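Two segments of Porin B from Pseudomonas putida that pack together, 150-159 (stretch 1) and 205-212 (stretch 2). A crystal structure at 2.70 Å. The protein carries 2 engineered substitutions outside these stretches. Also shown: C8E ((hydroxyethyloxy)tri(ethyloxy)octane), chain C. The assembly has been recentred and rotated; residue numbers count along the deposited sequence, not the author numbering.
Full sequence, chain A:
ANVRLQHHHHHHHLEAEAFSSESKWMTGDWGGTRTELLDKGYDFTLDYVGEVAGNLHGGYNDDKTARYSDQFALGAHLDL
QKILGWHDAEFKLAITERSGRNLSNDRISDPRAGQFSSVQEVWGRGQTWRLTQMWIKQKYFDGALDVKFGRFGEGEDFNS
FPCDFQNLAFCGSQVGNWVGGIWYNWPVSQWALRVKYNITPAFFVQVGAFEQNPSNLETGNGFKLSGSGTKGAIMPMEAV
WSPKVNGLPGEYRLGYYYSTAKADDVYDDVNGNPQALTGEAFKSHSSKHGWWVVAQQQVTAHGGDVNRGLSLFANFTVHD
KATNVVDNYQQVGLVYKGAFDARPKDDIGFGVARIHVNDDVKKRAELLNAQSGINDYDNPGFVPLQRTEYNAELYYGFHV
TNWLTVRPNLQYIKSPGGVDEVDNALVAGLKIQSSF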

# COMPACT_ATOMS: atom_id res chain seq x y z
N GLY A 150 -16.02 11.35 4.36
CA GLY A 150 -15.18 11.76 5.46
C GLY A 150 -13.71 11.77 5.10
O GLY A 150 -13.32 12.31 4.06
N ARG A 151 -12.87 11.19 5.95
CA ARG A 151 -11.44 11.14 5.68
C ARG A 151 -10.89 9.72 5.69
O ARG A 151 -11.07 8.98 6.66
CB ARG A 151 -10.65 12.01 6.65
CG ARG A 151 -10.81 13.50 6.45
CD ARG A 151 -9.90 14.28 7.42
NE ARG A 151 -8.52 14.34 6.95
CZ ARG A 151 -8.03 15.32 6.18
NH1 ARG A 151 -8.82 16.32 5.80
NH2 ARG A 151 -6.76 15.31 5.80
N PHE A 152 -10.21 9.35 4.60
CA PHE A 152 -9.56 8.06 4.44
C PHE A 152 -8.65 8.09 3.21
O PHE A 152 -8.63 9.07 2.48
CB PHE A 152 -10.59 6.91 4.36
CG PHE A 152 -11.76 7.18 3.44
CD1 PHE A 152 -12.80 8.03 3.82
CD2 PHE A 152 -11.85 6.55 2.21
CE1 PHE A 152 -13.87 8.27 2.98
CE2 PHE A 152 -12.93 6.78 1.37
CZ PHE A 152 -13.93 7.64 1.76
N GLY A 153 -7.88 7.03 2.98
CA GLY A 153 -7.02 6.96 1.81
C GLY A 153 -7.66 6.15 0.69
O GLY A 153 -8.53 5.32 0.96
N GLU A 154 -7.23 6.38 -0.55
CA GLU A 154 -7.85 5.75 -1.71
C GLU A 154 -7.81 4.21 -1.63
O GLU A 154 -8.76 3.51 -2.04
CB GLU A 154 -7.19 6.22 -3.02
CG GLU A 154 -7.50 7.66 -3.47
CD GLU A 154 -6.58 8.71 -2.85
OE1 GLU A 154 -5.85 8.36 -1.88
OE2 GLU A 154 -6.58 9.87 -3.32
N GLY A 155 -6.73 3.68 -1.06
CA GLY A 155 -6.48 2.25 -1.06
C GLY A 155 -7.44 1.47 -0.20
O GLY A 155 -7.54 0.25 -0.32
N GLU A 156 -8.13 2.17 0.69
CA GLU A 156 -9.08 1.56 1.59
C GLU A 156 -10.32 1.02 0.84
O GLU A 156 -10.95 0.07 1.30
CB GLU A 156 -9.48 2.57 2.66
CG GLU A 156 -10.58 2.13 3.61
CD GLU A 156 -10.77 3.09 4.76
OE1 GLU A 156 -9.76 3.48 5.39
OE2 GLU A 156 -11.92 3.46 5.04
N ASP A 157 -10.67 1.62 -0.29
CA ASP A 157 -11.79 1.13 -1.10
C ASP A 157 -11.36 0.74 -2.51
O ASP A 157 -11.90 -0.17 -3.12
CB ASP A 157 -12.90 2.17 -1.19
CG ASP A 157 -13.52 2.47 0.15
OD1 ASP A 157 -12.86 3.18 0.94
OD2 ASP A 157 -14.65 1.99 0.41
N PHE A 158 -10.37 1.46 -3.03
CA PHE A 158 -9.98 1.27 -4.41
C PHE A 158 -8.66 0.51 -4.51
O PHE A 158 -7.74 0.74 -3.71
CB PHE A 158 -9.88 2.64 -5.10
CG PHE A 158 -11.20 3.40 -5.13
CD1 PHE A 158 -11.55 4.24 -4.09
CD2 PHE A 158 -12.07 3.27 -6.20
CE1 PHE A 158 -12.75 4.93 -4.12
CE2 PHE A 158 -13.25 3.95 -6.23
CZ PHE A 158 -13.60 4.78 -5.19
N ASN A 159 -8.57 -0.43 -5.45
CA ASN A 159 -7.30 -1.10 -5.74
C ASN A 159 -6.78 -1.81 -4.49
O ASN A 159 -5.58 -2.00 -4.31
CB ASN A 159 -6.29 -0.05 -6.27
CG ASN A 159 -4.96 -0.65 -6.70
OD1 ASN A 159 -3.89 -0.11 -6.38
ND2 ASN A 159 -5.01 -1.76 -7.41
N VAL A 205 -19.72 -1.97 -8.61
CA VAL A 205 -19.01 -0.88 -9.27
C VAL A 205 -18.94 0.28 -8.29
O VAL A 205 -19.75 0.38 -7.38
CB VAL A 205 -19.72 -0.43 -10.57
CG1 VAL A 205 -19.69 -1.54 -11.59
CG2 VAL A 205 -21.13 -0.01 -10.29
N GLN A 206 -17.95 1.15 -8.46
CA GLN A 206 -17.78 2.28 -7.55
C GLN A 206 -16.93 3.37 -8.14
O GLN A 206 -16.05 3.11 -8.97
CB GLN A 206 -17.18 1.82 -6.22
CG GLN A 206 -15.80 1.21 -6.31
CD GLN A 206 -15.26 0.89 -4.92
OE1 GLN A 206 -15.90 1.21 -3.92
NE2 GLN A 206 -14.08 0.26 -4.86
N VAL A 207 -17.19 4.59 -7.70
CA VAL A 207 -16.43 5.75 -8.13
C VAL A 207 -16.25 6.61 -6.90
O VAL A 207 -17.04 6.51 -5.95
CB VAL A 207 -17.18 6.54 -9.25
CG1 VAL A 207 -18.58 6.93 -8.80
CG2 VAL A 207 -16.40 7.77 -9.69
N GLY A 208 -15.21 7.43 -6.88
CA GLY A 208 -14.96 8.29 -5.74
C GLY A 208 -14.35 9.61 -6.14
O GLY A 208 -13.88 9.78 -7.26
N ALA A 209 -14.36 10.55 -5.21
CA ALA A 209 -13.69 11.83 -5.41
C ALA A 209 -12.89 12.16 -4.14
O ALA A 209 -13.46 12.33 -3.06
CB ALA A 209 -14.70 12.91 -5.72
N PHE A 210 -11.57 12.22 -4.28
CA PHE A 210 -10.68 12.47 -3.16
C PHE A 210 -9.99 13.82 -3.32
O PHE A 210 -9.44 14.12 -4.38
CB PHE A 210 -9.61 11.38 -3.05
CG PHE A 210 -10.15 10.02 -2.73
CD1 PHE A 210 -10.83 9.29 -3.69
CD2 PHE A 210 -9.98 9.48 -1.48
CE1 PHE A 210 -11.34 8.04 -3.39
CE2 PHE A 210 -10.50 8.23 -1.17
CZ PHE A 210 -11.17 7.51 -2.13
N GLU A 211 -10.06 14.62 -2.27
CA GLU A 211 -9.27 15.83 -2.21
C GLU A 211 -7.82 15.40 -2.42
O GLU A 211 -7.36 14.44 -1.81
CB GLU A 211 -9.43 16.48 -0.84
CG GLU A 211 -8.25 17.31 -0.41
CD GLU A 211 -8.26 17.61 1.06
OE1 GLU A 211 -8.74 16.74 1.84
OE2 GLU A 211 -7.81 18.71 1.45
N GLN A 212 -7.11 16.09 -3.31
CA GLN A 212 -5.72 15.78 -3.58
C GLN A 212 -4.89 17.00 -3.14
O GLN A 212 -4.97 18.08 -3.74
CB GLN A 212 -5.54 15.35 -5.05
CG GLN A 212 -4.40 15.97 -5.84
CD GLN A 212 -3.02 15.67 -5.28
OE1 GLN A 212 -2.86 14.78 -4.44
NE2 GLN A 212 -2.02 16.44 -5.73
C1 C8E C . -12.73 0.76 -16.17
C2 C8E C . -13.43 1.17 -14.88
C3 C8E C . -14.79 0.49 -14.83
C4 C8E C . -15.92 1.50 -14.69
C5 C8E C . -16.84 1.16 -13.53
C6 C8E C . -17.11 2.41 -12.70
C7 C8E C . -18.56 2.84 -12.80
C8 C8E C . -18.93 3.94 -11.82
O9 C8E C . -19.85 3.44 -10.87
C10 C8E C . -20.73 4.44 -10.36
C11 C8E C . -21.61 3.90 -9.23
O12 C8E C . -22.77 4.70 -9.10

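The most striking feature of this contact is a charged residue serving as a lid on an aromatic ring: Glu 154 lays its aliphatic stem over the face of Phe 210, with CG 3.5 Å from the ring centroid and only 7° off the ring normal. The bend in the side chain, chi1 m and chi2 p, accompanies this CH-pi contact; OE1 is hydrogen-bonded elsewhere in the structure, while OE2 of Glu 154 lies 3.4 Å from CB of Phe 210.

Phe 210 is the hub, with the largest covered area of any residue here. Its edge points toward the face of Phe 152 in an offset edge-to-face pair, planes at 77° and centroids 5.7 Å apart. Phe 158 meets it obliquely, with CE1 of Phe 158 3.5 Å from CE1 of Phe 210. Three side chains from the first stretch thus surround one ring projecting from a strand.

The strand's alternation sets the pattern. Gln 206 and Phe 210 point toward the first stretch, while Val 207 and Ala 209 point away; Val 207 CG1 instead lies 3.6 Å from C10 of the C8E detergent. Between the two inward residues sits Gly 208, and the space its side chain would need is occupied: an ideal CB would fall 2.9 Å from Phe 158 CZ. With no CB there, CZ of Phe 158 comes within 3.5 Å of Gly 208 N.

The contact's one hydrogen bond and its one salt bridge lie toward its two ends. Gln 206 NE2 donates to the backbone O of Asp 157 at 2.8 Å, pinning the chain just before Phe 158, while the same amide nitrogen lies over a face of that phenyl ring. At the other end, Arg 151 NH1 and Glu 211 OE1 form a long salt bridge of 4.0 Å; the oxygen lies well out of the guanidinium plane, so charge alone links them.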